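Local coordinates for fibronectin type III domain-containing protein (Simiduia agarivorans, PDB 6P2K) that probably hydrolyses xyloglucan-type beta-glucans as a family 74 glycoside hydrolase, through the beta-propeller part of a longer, zinc-binding, multidomain protein, at residues Phe664-Leu678 with Met705-Phe719. Residues are numbered along the deposited sequence; the frame is centred on the assembly and turned at random.
Sequences FTPADAMAVRPTSNL and MSYYDHDYQLGYGVF
Phe719 takes Phe664 CE2 over one face of its ring and Val672 CG1 at its edge, while the Tyr716 ring receives Leu678 CD1 over one face, 3.8 Å from its centroid, and Arg673 O and Thr675 CG2 at its edge. The setting, one of the two seven-bladed beta-propellers of a GH74 enzyme, illustrates how apolar packing and bonds to backbone carbonyls together fix an inter-blade connection: strand 661-664 ends one four-stranded blade, and the connection to the next opens with helix 666-672 and the turn after it, which pack on the hairpin of strands 702-709 and 714-723, with the helix nearly perpendicular (82°) to strand 714-719. Between the blades, the Phe664 and Phe719 planes are inclined at 52°, and Met705 SD adds a Met-aromatic contact, 3.8 Å from Phe664 CD2. Ala669 CB touches both Tyr707 CE2 and Phe719 CZ, 3.5 Å from the latter; Tyr707 OH hydrogen-bonds to Trp648 O. With CG anti to its backbone N (chi1 -166°), Tyr716 extends to the helix end, where its OH donates to Arg673 O at 2.7 Å, almost in line with the carbonyl. A phenylalanine in place of Tyr716 would probably leave Arg673 O without this donor and the chain after the helix less firmly held. Arg673 runs back past the ring in the opposite direction; its NH1 forms a salt bridge with Asp733 OD2, NH2 reaches a water, and NE donates 2.8 Å to Tyr716 O, which lies at the guanidinium edge.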
loop_
_atom_site.group_PDB
_atom_site.type_symbol
_atom_site.label_atom_id
_atom_site.label_comp_id
_atom_site.label_asym_id
_atom_site.label_seq_id
_atom_site.Cartn_x
_atom_site.Cartn_y
_atom_site.Cartn_z
ATOM N N PHE B 664 -52.811 24.726 1.758
ATOM C CA PHE B 664 -53.444 23.443 1.465
ATOM C C PHE B 664 -54.109 22.896 2.717
ATOM O O PHE B 664 -53.477 22.817 3.775
ATOM C CB PHE B 664 -52.442 22.423 0.913
ATOM C CG PHE B 664 -53.074 21.389 0.021
ATOM C CD1 PHE B 664 -53.772 21.771 -1.114
ATOM C CD2 PHE B 664 -52.984 20.041 0.325
ATOM C CE1 PHE B 664 -54.359 20.826 -1.939
ATOM C CE2 PHE B 664 -53.568 19.092 -0.495
ATOM C CZ PHE B 664 -54.258 19.487 -1.629
ATOM N N THR B 665 -55.371 22.509 2.586
ATOM C CA THR B 665 -56.198 21.998 3.668
ATOM C C THR B 665 -56.844 20.691 3.242
ATOM O O THR B 665 -56.826 20.332 2.060
ATOM C CB THR B 665 -57.285 23.020 4.039
ATOM O OG1 THR B 665 -58.192 23.162 2.939
ATOM C CG2 THR B 665 -56.668 24.370 4.363
ATOM N N PRO B 666 -57.415 19.938 4.189
ATOM C CA PRO B 666 -58.199 18.753 3.797
ATOM C C PRO B 666 -59.306 19.052 2.800
ATOM O O PRO B 666 -59.600 18.205 1.946
ATOM C CB PRO B 666 -58.764 18.258 5.135
ATOM C CG PRO B 666 -57.748 18.681 6.135
ATOM C CD PRO B 666 -57.198 19.994 5.646
ATOM N N ALA B 667 -59.934 20.229 2.879
ATOM C CA ALA B 667 -60.962 20.580 1.904
ATOM C C ALA B 667 -60.372 20.701 0.504
ATOM O O ALA B 667 -60.977 20.244 -0.474
ATOM C CB ALA B 667 -61.653 21.880 2.311
ATOM N N ASP B 668 -59.195 21.320 0.387
ATOM C CA ASP B 668 -58.530 21.406 -0.910
ATOM C C ASP B 668 -58.193 20.022 -1.449
ATOM O O ASP B 668 -58.322 19.768 -2.652
ATOM C CB ASP B 668 -57.260 22.249 -0.805
ATOM C CG ASP B 668 -57.515 23.638 -0.264
ATOM O OD1 ASP B 668 -58.574 24.216 -0.582
ATOM O OD2 ASP B 668 -56.648 24.152 0.474
ATOM N N ALA B 669 -57.752 19.118 -0.571
ATOM C CA ALA B 669 -57.402 17.771 -1.008
ATOM C C ALA B 669 -58.627 17.017 -1.515
ATOM O O ALA B 669 -58.556 16.317 -2.534
ATOM C CB ALA B 669 -56.733 17.009 0.136
ATOM N N MET B 670 -59.761 17.152 -0.825
ATOM C CA MET B 670 -60.964 16.443 -1.247
ATOM C C MET B 670 -61.532 17.015 -2.537
ATOM O O MET B 670 -62.201 16.295 -3.287
ATOM C CB MET B 670 -62.010 16.479 -0.136
ATOM C CG MET B 670 -61.622 15.660 1.086
ATOM S SD MET B 670 -62.922 15.596 2.329
ATOM C CE MET B 670 -64.287 14.963 1.360
ATOM N N ALA B 671 -61.282 18.297 -2.814
ATOM C CA ALA B 671 -61.717 18.879 -4.078
ATOM C C ALA B 671 -60.832 18.427 -5.235
ATOM O O ALA B 671 -61.335 18.132 -6.325
ATOM C CB ALA B 671 -61.728 20.404 -3.980
ATOM N N VAL B 672 -59.516 18.362 -5.016
ATOM C CA VAL B 672 -58.601 17.960 -6.080
ATOM C C VAL B 672 -58.650 16.451 -6.303
ATOM O O VAL B 672 -58.486 15.981 -7.436
ATOM C CB VAL B 672 -57.176 18.439 -5.745
ATOM C CG1 VAL B 672 -56.160 17.893 -6.739
ATOM C CG2 VAL B 672 -57.127 19.960 -5.713
ATOM N N ARG B 673 -58.893 15.673 -5.249
ATOM C CA ARG B 673 -58.985 14.214 -5.329
ATOM C C ARG B 673 -60.277 13.785 -4.646
ATOM O O ARG B 673 -60.310 13.575 -3.426
ATOM C CB ARG B 673 -57.768 13.550 -4.687
ATOM C CG ARG B 673 -57.753 12.026 -4.759
ATOM C CD ARG B 673 -56.368 11.500 -4.416
ATOM N NE ARG B 673 -56.332 10.049 -4.272
ATOM C CZ ARG B 673 -56.224 9.197 -5.285
ATOM N NH1 ARG B 673 -56.152 9.648 -6.532
ATOM N NH2 ARG B 673 -56.194 7.894 -5.052
ATOM N N PRO B 674 -61.367 13.658 -5.405
ATOM C CA PRO B 674 -62.652 13.283 -4.801
ATOM C C PRO B 674 -62.585 11.914 -4.143
ATOM O O PRO B 674 -61.842 11.028 -4.573
ATOM C CB PRO B 674 -63.617 13.283 -5.993
ATOM C CG PRO B 674 -62.967 14.184 -7.006
ATOM C CD PRO B 674 -61.494 13.960 -6.841
ATOM N N THR B 675 -63.382 11.745 -3.083
ATOM C CA THR B 675 -63.422 10.471 -2.371
ATOM C C THR B 675 -63.847 9.324 -3.275
ATOM O O THR B 675 -63.660 8.160 -2.906
ATOM C CB THR B 675 -64.360 10.566 -1.166
ATOM O OG1 THR B 675 -65.693 10.838 -1.613
ATOM C CG2 THR B 675 -63.914 11.691 -0.238
ATOM N N SER B 676 -64.398 9.627 -4.449
ATOM C CA SER B 676 -64.664 8.626 -5.470
ATOM C C SER B 676 -63.446 7.764 -5.801
ATOM O O SER B 676 -63.616 6.664 -6.332
ATOM C CB SER B 676 -65.173 9.333 -6.728
ATOM O OG SER B 676 -64.108 9.523 -7.655
ATOM N N ASN B 677 -62.234 8.250 -5.541
ATOM C CA ASN B 677 -61.018 7.514 -5.880
ATOM C C ASN B 677 -60.633 6.462 -4.844
ATOM O O ASN B 677 -59.754 5.634 -5.117
ATOM C CB ASN B 677 -59.850 8.490 -6.068
ATOM C CG ASN B 677 -60.048 9.400 -7.256
ATOM O OD1 ASN B 677 -59.759 9.024 -8.390
ATOM N ND2 ASN B 677 -60.570 10.596 -7.008
ATOM N N LEU B 678 -61.270 6.464 -3.677
ATOM C CA LEU B 678 -60.869 5.636 -2.547
ATOM C C LEU B 678 -61.865 4.500 -2.375
ATOM O O LEU B 678 -63.051 4.742 -2.121
ATOM C CB LEU B 678 -60.785 6.474 -1.275
ATOM C CG LEU B 678 -59.959 7.744 -1.449
ATOM C CD1 LEU B 678 -60.063 8.581 -0.203
ATOM C CD2 LEU B 678 -58.506 7.404 -1.760
ATOM N N MET B 705 -46.952 16.951 -0.746
ATOM C CA MET B 705 -47.382 16.454 0.555
ATOM C C MET B 705 -48.261 15.230 0.332
ATOM O O MET B 705 -48.721 14.968 -0.783
ATOM C CB MET B 705 -48.125 17.532 1.354
ATOM C CG MET B 705 -49.424 18.012 0.718
ATOM S SD MET B 705 -50.856 17.012 1.180
ATOM C CE MET B 705 -50.869 17.234 2.956
ATOM N N SER B 706 -48.502 14.488 1.413
ATOM C CA SER B 706 -49.297 13.268 1.338
ATOM C C SER B 706 -50.137 13.122 2.597
ATOM O O SER B 706 -49.599 13.138 3.709
ATOM C CB SER B 706 -48.396 12.040 1.151
ATOM O OG SER B 706 -49.079 10.845 1.482
ATOM N N TYR B 707 -51.450 12.969 2.418
ATOM C CA TYR B 707 -52.378 12.782 3.531
ATOM C C TYR B 707 -52.514 11.294 3.832
ATOM O O TYR B 707 -52.855 10.504 2.945
ATOM C CB TYR B 707 -53.741 13.387 3.205
ATOM C CG TYR B 707 -53.888 14.837 3.610
ATOM C CD1 TYR B 707 -53.691 15.233 4.926
ATOM C CD2 TYR B 707 -54.231 15.808 2.676
ATOM C CE1 TYR B 707 -53.827 16.554 5.304
ATOM C CE2 TYR B 707 -54.370 17.134 3.044
ATOM C CZ TYR B 707 -54.165 17.501 4.359
ATOM O OH TYR B 707 -54.300 18.820 4.730
ATOM N N TYR B 708 -52.268 10.917 5.086
ATOM C CA TYR B 708 -52.172 9.509 5.451
ATOM C C TYR B 708 -52.451 9.356 6.939
ATOM O O TYR B 708 -51.882 10.090 7.754
ATOM C CB TYR B 708 -50.781 8.971 5.094
ATOM C CG TYR B 708 -50.481 7.582 5.596
ATOM C CD1 TYR B 708 -50.991 6.463 4.950
ATOM C CD2 TYR B 708 -49.670 7.386 6.705
ATOM C CE1 TYR B 708 -50.706 5.187 5.403
ATOM C CE2 TYR B 708 -49.379 6.116 7.163
ATOM C CZ TYR B 708 -49.900 5.022 6.511
ATOM O OH TYR B 708 -49.615 3.756 6.972
ATOM N N ASP B 709 -53.319 8.407 7.290
ATOM C CA ASP B 709 -53.682 8.133 8.682
ATOM C C ASP B 709 -53.052 6.801 9.078
ATOM O O ASP B 709 -53.561 5.731 8.730
ATOM C CB ASP B 709 -55.198 8.113 8.863
ATOM C CG ASP B 709 -55.619 8.124 10.328
ATOM O OD1 ASP B 709 -54.802 7.749 11.198
ATOM O OD2 ASP B 709 -56.775 8.507 10.611
ATOM N N HIS B 710 -51.945 6.875 9.822
ATOM C CA HIS B 710 -51.215 5.678 10.215
ATOM C C HIS B 710 -52.016 4.779 11.149
ATOM O O HIS B 710 -51.676 3.600 11.294
ATOM C CB HIS B 710 -49.898 6.071 10.887
ATOM C CG HIS B 710 -50.053 6.503 12.313
ATOM N ND1 HIS B 710 -50.371 7.797 12.669
ATOM C CD2 HIS B 710 -49.935 5.812 13.472
ATOM C CE1 HIS B 710 -50.443 7.885 13.985
ATOM N NE2 HIS B 710 -50.183 6.694 14.496
ATOM N N ASP B 711 -53.059 5.307 11.794
ATOM C CA ASP B 711 -53.858 4.484 12.697
ATOM C C ASP B 711 -54.607 3.391 11.949
ATOM O O ASP B 711 -54.911 2.341 12.527
ATOM C CB ASP B 711 -54.842 5.354 13.477
ATOM C CG ASP B 711 -54.175 6.127 14.591
ATOM O OD1 ASP B 711 -53.243 5.582 15.218
ATOM O OD2 ASP B 711 -54.586 7.279 14.840
ATOM N N TYR B 712 -54.911 3.614 10.672
ATOM C CA TYR B 712 -55.604 2.622 9.868
ATOM C C TYR B 712 -54.878 2.283 8.574
ATOM O O TYR B 712 -55.418 1.519 7.767
ATOM C CB TYR B 712 -57.030 3.099 9.544
ATOM C CG TYR B 712 -57.767 3.672 10.734
ATOM C CD1 TYR B 712 -58.224 2.850 11.755
ATOM C CD2 TYR B 712 -58.005 5.036 10.836
ATOM C CE1 TYR B 712 -58.899 3.368 12.848
ATOM C CE2 TYR B 712 -58.676 5.567 11.923
ATOM C CZ TYR B 712 -59.122 4.728 12.926
ATOM O OH TYR B 712 -59.794 5.249 14.012
ATOM N N GLN B 713 -53.674 2.823 8.357
ATOM C CA GLN B 713 -52.900 2.584 7.136
ATOM C C GLN B 713 -53.680 3.006 5.893
ATOM O O GLN B 713 -53.671 2.325 4.867
ATOM C CB GLN B 713 -52.461 1.121 7.027
ATOM C CG GLN B 713 -51.624 0.640 8.193
ATOM C CD GLN B 713 -51.536 -0.872 8.254
ATOM O OE1 GLN B 713 -51.104 -1.439 9.257
ATOM N NE2 GLN B 713 -51.951 -1.535 7.176
ATOM N N LEU B 714 -54.362 4.141 5.988
ATOM C CA LEU B 714 -55.145 4.685 4.890
ATOM C C LEU B 714 -54.438 5.907 4.327
ATOM O O LEU B 714 -54.122 6.845 5.068
ATOM C CB LEU B 714 -56.557 5.047 5.352
ATOM C CG LEU B 714 -57.383 3.865 5.866
ATOM C CD1 LEU B 714 -58.653 4.347 6.549
ATOM C CD2 LEU B 714 -57.711 2.918 4.721
ATOM N N GLY B 715 -54.179 5.887 3.024
ATOM C CA GLY B 715 -53.599 7.031 2.350
ATOM C C GLY B 715 -54.610 7.719 1.459
ATOM O O GLY B 715 -55.156 7.096 0.542
ATOM N N TYR B 716 -54.883 8.999 1.722
ATOM C CA TYR B 716 -55.862 9.709 0.906
ATOM C C TYR B 716 -55.309 10.001 -0.482
ATOM O O TYR B 716 -55.976 9.751 -1.492
ATOM C CB TYR B 716 -56.299 11.006 1.590
ATOM C CG TYR B 716 -57.543 11.574 0.952
ATOM C CD1 TYR B 716 -57.468 12.341 -0.204
ATOM C CD2 TYR B 716 -58.798 11.310 1.483
ATOM C CE1 TYR B 716 -58.608 12.839 -0.806
ATOM C CE2 TYR B 716 -59.944 11.809 0.889
ATOM C CZ TYR B 716 -59.842 12.572 -0.255
ATOM O OH TYR B 716 -60.977 13.070 -0.851
ATOM N N GLY B 717 -54.096 10.541 -0.551
ATOM C CA GLY B 717 -53.516 10.887 -1.831
ATOM C C GLY B 717 -52.259 11.722 -1.727
ATOM O O GLY B 717 -51.954 12.281 -0.669
ATOM N N VAL B 718 -51.517 11.801 -2.828
ATOM C CA VAL B 718 -50.301 12.602 -2.928
ATOM C C VAL B 718 -50.622 13.823 -3.773
ATOM O O VAL B 718 -51.231 13.701 -4.843
ATOM C CB VAL B 718 -49.144 11.794 -3.541
ATOM C CG1 VAL B 718 -47.836 12.579 -3.452
ATOM C CG2 VAL B 718 -49.024 10.445 -2.848
ATOM N N PHE B 719 -50.221 14.998 -3.297
ATOM C CA PHE B 719 -50.584 16.253 -3.939
ATOM C C PHE B 719 -49.343 17.081 -4.233
ATOM O O PHE B 719 -48.455 17.215 -3.389
ATOM C CB PHE B 719 -51.563 17.049 -3.071
ATOM C CG PHE B 719 -52.826 16.300 -2.762
ATOM C CD1 PHE B 719 -52.904 15.472 -1.648
ATOM C CD2 PHE B 719 -53.929 16.399 -3.601
ATOM C CE1 PHE B 719 -54.063 14.773 -1.369
ATOM C CE2 PHE B 719 -55.092 15.705 -3.326
ATOM C CZ PHE B 719 -55.161 14.890 -2.208
HETATM O O HOH W 1 -55.276 6.981 -2.469
#